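PDB 6RJ1: Mgp-operon protein 3 from Mycoplasma pneumoniae, which probably takes part, as an extracellular adhesin subunit alongside P1, in attaching the bacterium to host cells, perhaps through surface sugars. Local coordinates for residues Leu179-Asn183 with Tyr662-Gly666; Glu684-Ser688 with His731-Val735. All coordinates share one frame; numbering follows the deposited sequence.

Interaction 1 of 2, residues Leu179-Asn183 with Tyr662-Gly666; sequences LARVN and YGDDG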
ATOM      1  N   LEU A 179       1.085 -17.027  -2.257  1.00 60.30           N
ATOM      2  CA  LEU A 179       1.601 -16.192  -1.170  1.00 59.84           C
ATOM      3  C   LEU A 179       2.276 -17.021  -0.061  1.00 63.92           C
ATOM      4  O   LEU A 179       3.127 -16.494   0.661  1.00 63.45           O
ATOM      5  CB  LEU A 179       0.485 -15.315  -0.566  1.00 59.63           C
ATOM      6  CG  LEU A 179       0.117 -13.971  -1.227  1.00 64.27           C
ATOM      7  CD1 LEU A 179       1.255 -13.371  -2.070  1.00 64.20           C
ATOM      8  CD2 LEU A 179      -1.158 -14.066  -1.984  1.00 66.07           C
ATOM      9  N   ALA A 180       1.883 -18.308   0.075  1.00 60.78           N
ATOM     10  CA  ALA A 180       2.365 -19.244   1.099  1.00 60.75           C
ATOM     11  C   ALA A 180       3.841 -19.637   0.965  1.00 66.44           C
ATOM     12  O   ALA A 180       4.237 -20.227  -0.037  1.00 66.76           O
ATOM     13  CB  ALA A 180       1.485 -20.490   1.134  1.00 61.14           C
ATOM     14  N   ARG A 181       4.641 -19.331   1.993  1.00 63.46           N
ATOM     15  CA  ARG A 181       6.071 -19.632   2.069  1.00 63.47           C
ATOM     16  C   ARG A 181       6.285 -20.615   3.220  1.00 68.77           C
ATOM     17  O   ARG A 181       5.686 -20.434   4.280  1.00 68.93           O
ATOM     18  CB  ARG A 181       6.850 -18.326   2.348  1.00 63.14           C
ATOM     19  CG  ARG A 181       7.688 -17.750   1.196  1.00 72.33           C
ATOM     20  CD  ARG A 181       6.965 -17.479  -0.119  1.00 74.51           C
ATOM     21  NE  ARG A 181       6.018 -16.364  -0.090  1.00 74.54           N
ATOM     22  CZ  ARG A 181       6.166 -15.235  -0.784  1.00 86.83           C
ATOM     23  NH1 ARG A 181       5.232 -14.299  -0.743  1.00 64.68           N
ATOM     24  NH2 ARG A 181       7.247 -15.040  -1.527  1.00 78.39           N
ATOM     25  N   VAL A 182       7.144 -21.639   3.032  1.00 65.98           N
ATOM     26  CA  VAL A 182       7.449 -22.631   4.074  1.00 66.18           C
ATOM     27  C   VAL A 182       7.948 -21.936   5.349  1.00 71.34           C
ATOM     28  O   VAL A 182       8.785 -21.036   5.280  1.00 70.97           O
ATOM     29  CB  VAL A 182       8.385 -23.777   3.589  1.00 69.38           C
ATOM     30  CG1 VAL A 182       8.726 -24.742   4.725  1.00 68.38           C
ATOM     31  CG2 VAL A 182       7.753 -24.537   2.422  1.00 69.27           C
ATOM     32  N   ASN A 183       7.357 -22.308   6.492  1.00 68.49           N
ATOM     33  CA  ASN A 183       7.676 -21.759   7.806  1.00 67.75           C
ATOM     34  C   ASN A 183       9.156 -21.824   8.144  1.00 69.47           C
ATOM     35  O   ASN A 183       9.831 -22.816   7.854  1.00 68.12           O
ATOM     36  CB  ASN A 183       6.897 -22.496   8.897  1.00 66.74           C
ATOM     37  CG  ASN A 183       5.597 -21.878   9.299  1.00 78.15           C
ATOM     38  OD1 ASN A 183       5.342 -20.675   9.134  1.00 71.14           O
ATOM     39  ND2 ASN A 183       4.756 -22.704   9.877  1.00 73.40           N
ATOM     40  N   TYR A 662       4.925 -14.452   5.617  1.00 56.54           N
ATOM     41  CA  TYR A 662       4.254 -15.259   4.607  1.00 55.61           C
ATOM     42  C   TYR A 662       4.304 -16.727   5.003  1.00 60.47           C
ATOM     43  O   TYR A 662       4.047 -17.597   4.167  1.00 61.06           O
ATOM     44  CB  TYR A 662       4.929 -15.066   3.250  1.00 56.36           C
ATOM     45  CG  TYR A 662       4.546 -13.792   2.530  1.00 58.02           C
ATOM     46  CD1 TYR A 662       3.221 -13.537   2.180  1.00 60.68           C
ATOM     47  CD2 TYR A 662       5.517 -12.895   2.101  1.00 58.09           C
ATOM     48  CE1 TYR A 662       2.869 -12.400   1.452  1.00 61.57           C
ATOM     49  CE2 TYR A 662       5.179 -11.765   1.359  1.00 58.99           C
ATOM     50  CZ  TYR A 662       3.854 -11.523   1.037  1.00 65.26           C
ATOM     51  OH  TYR A 662       3.519 -10.407   0.319  1.00 65.05           O
ATOM     52  N   GLY A 663       4.652 -16.988   6.268  1.00 57.17           N
ATOM     53  CA  GLY A 663       4.770 -18.328   6.830  1.00 57.07           C
ATOM     54  C   GLY A 663       3.471 -19.090   6.713  1.00 63.21           C
ATOM     55  O   GLY A 663       2.453 -18.665   7.261  1.00 62.70           O
ATOM     56  N   ASP A 664       3.492 -20.185   5.951  1.00 61.36           N
ATOM     57  CA  ASP A 664       2.358 -21.062   5.663  1.00 61.92           C
ATOM     58  C   ASP A 664       1.911 -21.799   6.932  1.00 68.17           C
ATOM     59  O   ASP A 664       2.239 -22.967   7.148  1.00 67.79           O
ATOM     60  CB  ASP A 664       2.729 -22.017   4.516  1.00 63.49           C
ATOM     61  CG  ASP A 664       1.584 -22.832   3.981  1.00 78.18           C
ATOM     62  OD1 ASP A 664       0.437 -22.328   3.996  1.00 78.63           O
ATOM     63  OD2 ASP A 664       1.831 -23.977   3.539  1.00 86.53           O
ATOM     64  N   ASP A 665       1.188 -21.072   7.794  1.00 66.21           N
ATOM     65  CA  ASP A 665       0.707 -21.536   9.091  1.00 66.15           C
ATOM     66  C   ASP A 665      -0.659 -20.897   9.409  1.00 68.75           C
ATOM     67  O   ASP A 665      -1.086 -19.947   8.733  1.00 66.67           O
ATOM     68  CB  ASP A 665       1.742 -21.167  10.178  1.00 68.43           C
ATOM     69  CG  ASP A 665       1.548 -21.890  11.500  1.00 86.79           C
ATOM     70  OD1 ASP A 665       1.868 -23.102  11.569  1.00 88.31           O
ATOM     71  OD2 ASP A 665       1.067 -21.250  12.462  1.00 94.48           O
ATOM     72  N   GLY A 666      -1.315 -21.429  10.438  1.00 65.64           N
ATOM     73  CA  GLY A 666      -2.603 -20.946  10.915  1.00 65.92           C
ATOM     74  C   GLY A 666      -2.560 -19.556  11.520  1.00 70.44           C
ATOM     75  O   GLY A 666      -3.482 -18.769  11.300  1.00 69.99           O
TER
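Two backbone hydrogen bonds join these loops: Arg181 N donates to Tyr662 O at 2.8 Å, and Asp664 N returns a bond to Arg181 O, so both polar backbone groups of Arg181 are used. Gly663, between Tyr662 and Asp664 in the chain, brings its CA to 3.4 Å from Arg181 O in a CA-H...O contact.

The charged contact is a cation-pi pair. Bends at chi2 (55°) and chi3 (70°) fold the Arg181 chain back beside Tyr662, placing NH1 over the middle of the ring, with CZ 4.1 Å from its centroid and the two planes 34° apart. Arg181 NE donates to Leu179 O at 3.0 Å, from above the carbonyl plane, which steadies the guanidinium; Glu167 holds both partners, by a salt bridge to NH1 and a hydrogen bond to Tyr662 OH, which also pairs with Ser657.

Apolar packing is lighter, with Leu179 CD1 4.0 Å from Tyr662 CE1. The Ala180 methyl makes van der Waals contact with the Asp664 carboxylate, itself bound by Ser761. Asn183 ND2 reaches Asp665 OD1 through a weak bond. Asp665 OD2 takes the N-H of Val667, making Asp665 the N-cap of helix 666-673, while Arg181 and Gly663 form an isolated beta bridge between the loops.

Interaction 2 of 2, residues Glu684-Ser688 with His731-Val735; sequences ERLPS and HYLPV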
ATOM      1  N   GLU A 684     -13.451  -9.400  22.437  1.00 84.49           N
ATOM      2  CA  GLU A 684     -12.674  -8.368  21.764  1.00 82.43           C
ATOM      3  C   GLU A 684     -11.690  -8.993  20.808  1.00 80.43           C
ATOM      4  O   GLU A 684     -11.057  -9.994  21.147  1.00 80.60           O
ATOM      5  CB  GLU A 684     -11.941  -7.469  22.775  1.00 84.02           C
ATOM      6  CG  GLU A 684     -12.720  -6.209  23.125  1.00 97.27           C
ATOM      7  CD  GLU A 684     -11.947  -5.161  23.903  1.00117.55           C
ATOM      8  OE1 GLU A 684     -11.630  -4.098  23.319  1.00113.43           O
ATOM      9  OE2 GLU A 684     -11.659  -5.403  25.098  1.00104.61           O
ATOM     10  N   ARG A 685     -11.569  -8.407  19.603  1.00 71.93           N
ATOM     11  CA  ARG A 685     -10.633  -8.862  18.586  1.00 69.01           C
ATOM     12  C   ARG A 685      -9.252  -8.400  18.977  1.00 70.48           C
ATOM     13  O   ARG A 685      -9.054  -7.223  19.272  1.00 69.69           O
ATOM     14  CB  ARG A 685     -11.003  -8.335  17.195  1.00 65.72           C
ATOM     15  CG  ARG A 685     -10.231  -9.021  16.078  1.00 66.04           C
ATOM     16  CD  ARG A 685     -10.620  -8.515  14.712  1.00 62.51           C
ATOM     17  NE  ARG A 685     -10.223  -7.121  14.506  1.00 62.71           N
ATOM     18  CZ  ARG A 685     -10.608  -6.387  13.465  1.00 75.90           C
ATOM     19  NH1 ARG A 685     -10.201  -5.127  13.346  1.00 59.82           N
ATOM     20  NH2 ARG A 685     -11.391  -6.908  12.531  1.00 58.84           N
ATOM     21  N   LEU A 686      -8.306  -9.346  19.017  1.00 66.04           N
ATOM     22  CA  LEU A 686      -6.915  -9.089  19.370  1.00 64.06           C
ATOM     23  C   LEU A 686      -6.184  -8.523  18.156  1.00 66.94           C
ATOM     24  O   LEU A 686      -6.180  -9.143  17.087  1.00 66.91           O
ATOM     25  CB  LEU A 686      -6.240 -10.350  19.917  1.00 63.58           C
ATOM     26  CG  LEU A 686      -6.873 -10.962  21.165  1.00 67.17           C
ATOM     27  CD1 LEU A 686      -6.337 -12.349  21.411  1.00 67.35           C
ATOM     28  CD2 LEU A 686      -6.685 -10.081  22.382  1.00 66.77           C
ATOM     29  N   PRO A 687      -5.624  -7.303  18.264  1.00 62.09           N
ATOM     30  CA  PRO A 687      -4.992  -6.707  17.085  1.00 60.91           C
ATOM     31  C   PRO A 687      -3.548  -7.112  16.844  1.00 62.12           C
ATOM     32  O   PRO A 687      -2.793  -7.376  17.786  1.00 62.16           O
ATOM     33  CB  PRO A 687      -5.107  -5.208  17.358  1.00 62.82           C
ATOM     34  CG  PRO A 687      -5.057  -5.097  18.865  1.00 67.33           C
ATOM     35  CD  PRO A 687      -5.567  -6.396  19.434  1.00 63.02           C
ATOM     36  N   SER A 688      -3.167  -7.131  15.564  1.00 55.24           N
ATOM     37  CA  SER A 688      -1.805  -7.345  15.122  1.00 53.76           C
ATOM     38  C   SER A 688      -1.190  -5.937  15.113  1.00 57.39           C
ATOM     39  O   SER A 688      -1.904  -4.942  14.922  1.00 58.00           O
ATOM     40  CB  SER A 688      -1.772  -7.948  13.720  1.00 55.19           C
ATOM     41  OG  SER A 688      -0.504  -7.802  13.101  1.00 57.64           O
ATOM     42  N   HIS A 731      -3.783   1.661  12.212  1.00 58.57           N
ATOM     43  CA  HIS A 731      -4.896   0.837  12.630  1.00 57.00           C
ATOM     44  C   HIS A 731      -4.856  -0.513  11.946  1.00 59.04           C
ATOM     45  O   HIS A 731      -4.578  -0.611  10.751  1.00 57.36           O
ATOM     46  CB  HIS A 731      -6.226   1.545  12.333  1.00 57.39           C
ATOM     47  CG  HIS A 731      -7.310   1.176  13.290  1.00 60.64           C
ATOM     48  ND1 HIS A 731      -7.708   2.044  14.294  1.00 62.45           N
ATOM     49  CD2 HIS A 731      -8.022   0.028  13.395  1.00 61.86           C
ATOM     50  CE1 HIS A 731      -8.649   1.400  14.968  1.00 61.62           C
ATOM     51  NE2 HIS A 731      -8.877   0.187  14.458  1.00 61.82           N
ATOM     52  N   TYR A 732      -5.166  -1.550  12.711  1.00 55.57           N
ATOM     53  CA  TYR A 732      -5.233  -2.913  12.223  1.00 55.50           C
ATOM     54  C   TYR A 732      -6.518  -3.064  11.420  1.00 60.91           C
ATOM     55  O   TYR A 732      -7.621  -2.847  11.935  1.00 60.68           O
ATOM     56  CB  TYR A 732      -5.151  -3.888  13.407  1.00 55.66           C
ATOM     57  CG  TYR A 732      -5.407  -5.343  13.087  1.00 55.74           C
ATOM     58  CD1 TYR A 732      -4.596  -6.035  12.189  1.00 57.95           C
ATOM     59  CD2 TYR A 732      -6.401  -6.055  13.750  1.00 55.09           C
ATOM     60  CE1 TYR A 732      -4.804  -7.392  11.927  1.00 58.56           C
ATOM     61  CE2 TYR A 732      -6.610  -7.406  13.505  1.00 55.30           C
ATOM     62  CZ  TYR A 732      -5.807  -8.072  12.600  1.00 63.38           C
ATOM     63  OH  TYR A 732      -6.032  -9.407  12.397  1.00 66.47           O
ATOM     64  N   LEU A 733      -6.356  -3.369  10.135  1.00 57.33           N
ATOM     65  CA  LEU A 733      -7.461  -3.506   9.201  1.00 56.70           C
ATOM     66  C   LEU A 733      -7.306  -4.802   8.376  1.00 57.78           C
ATOM     67  O   LEU A 733      -6.790  -4.768   7.260  1.00 55.64           O
ATOM     68  CB  LEU A 733      -7.509  -2.238   8.315  1.00 56.74           C
ATOM     69  CG  LEU A 733      -8.739  -1.989   7.465  1.00 61.33           C
ATOM     70  CD1 LEU A 733     -10.002  -1.971   8.300  1.00 61.27           C
ATOM     71  CD2 LEU A 733      -8.597  -0.679   6.718  1.00 65.13           C
ATOM     72  N   PRO A 734      -7.721  -5.960   8.939  1.00 53.74           N
ATOM     73  CA  PRO A 734      -7.575  -7.225   8.206  1.00 54.22           C
ATOM     74  C   PRO A 734      -8.609  -7.412   7.103  1.00 62.58           C
ATOM     75  O   PRO A 734      -9.612  -6.707   7.109  1.00 63.18           O
ATOM     76  CB  PRO A 734      -7.761  -8.270   9.309  1.00 55.10           C
ATOM     77  CG  PRO A 734      -8.679  -7.629  10.265  1.00 58.65           C
ATOM     78  CD  PRO A 734      -8.326  -6.180  10.270  1.00 54.46           C
ATOM     79  N   VAL A 735      -8.399  -8.385   6.182  1.00 62.58           N
ATOM     80  CA  VAL A 735      -9.399  -8.714   5.151  1.00 64.32           C
ATOM     81  C   VAL A 735     -10.596  -9.402   5.824  1.00 71.62           C
ATOM     82  O   VAL A 735     -10.396 -10.091   6.833  1.00 72.13           O
ATOM     83  CB  VAL A 735      -8.889  -9.607   3.989  1.00 68.72           C
ATOM     84  CG1 VAL A 735      -8.241  -8.783   2.899  1.00 68.97           C
ATOM     85  CG2 VAL A 735      -7.987 -10.741   4.460  1.00 68.57           C
TER
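The backbones of Pro687 and Tyr732 come nearest with their CA atoms 6.2 Å apart and form no bridge; instead, side chains at the end of strand 723-732, chiefly Tyr732, pack on the backbone and side chains of the 684-688 loop. Tyr732 is the centre of the contact. With CG anti to the backbone N (chi1 172°), the phenol extends across to the Pro687-Ser688 peptide, whose Ser688 N lies 3.7 Å above the ring plane, over its centre. Pro687 CA approaches Tyr732 CD2 at 3.7 Å, and Ser688 CB meets Tyr732 CE1 at 3.6 Å, so the peptide and its two flanking residues follow one face of the aromatic ring.

On the opposite face lies Pro734, with CD over the ring centre. The tyrosine is thereby sandwiched between a peptide of the loop and a proline two residues further along the same segment. Beyond the ring, Tyr732 OH is hydrogen-bonded to Asp671 O, anchoring the far end of the side chain to helix 666-673. Strand 723-732 belongs to a large mixed sheet, in which it runs antiparallel to strand 693-699; the contact thus packs the connection into strand 693-699 against the C-terminal end of strand 723-732.

Arg685 approaches the ring obliquely. Its chain is extended through chi2 and turns at chi3 (67°), bringing NE to 3.8 Å from Tyr732 CE2, with the guanidinium plane steeply inclined to the ring, at 78°. The same group presents a face to Pro734, whose CG sits 3.6 Å from NH2, toward the rim of the guanidinium. These are packing contacts of the flat cationic group against carbon. Ser688 OG turns back to the residues that follow it, accepting from the backbone N-H groups of Thr690 and Asp691.

In the fold
From the N terminus, the chain reaches residues 179-183 in the loop between helices 176-179 and 187-192. Interaction 1 closes a very long excursion, of 478 intervening residues, when 662-666 returns beside this loop ahead of helix 666-673. That helix leads on to 684-688, where interaction 2 opens; its loop is far shorter, running through strand 693-699 and helix 701-712 before strand 723-732 brings back 731-735. The two loops follow in series, neither nested nor crossed. The centres of interactions 1 and 2 lie 19 Å apart, their nearest atoms about 10 Å. Interaction 1 ties an early part of the chain to the N-terminal end of helix 666-673, and interaction 2 joins the segment beyond that helix to the mixed sheet that holds strands 693-699 and 723-732.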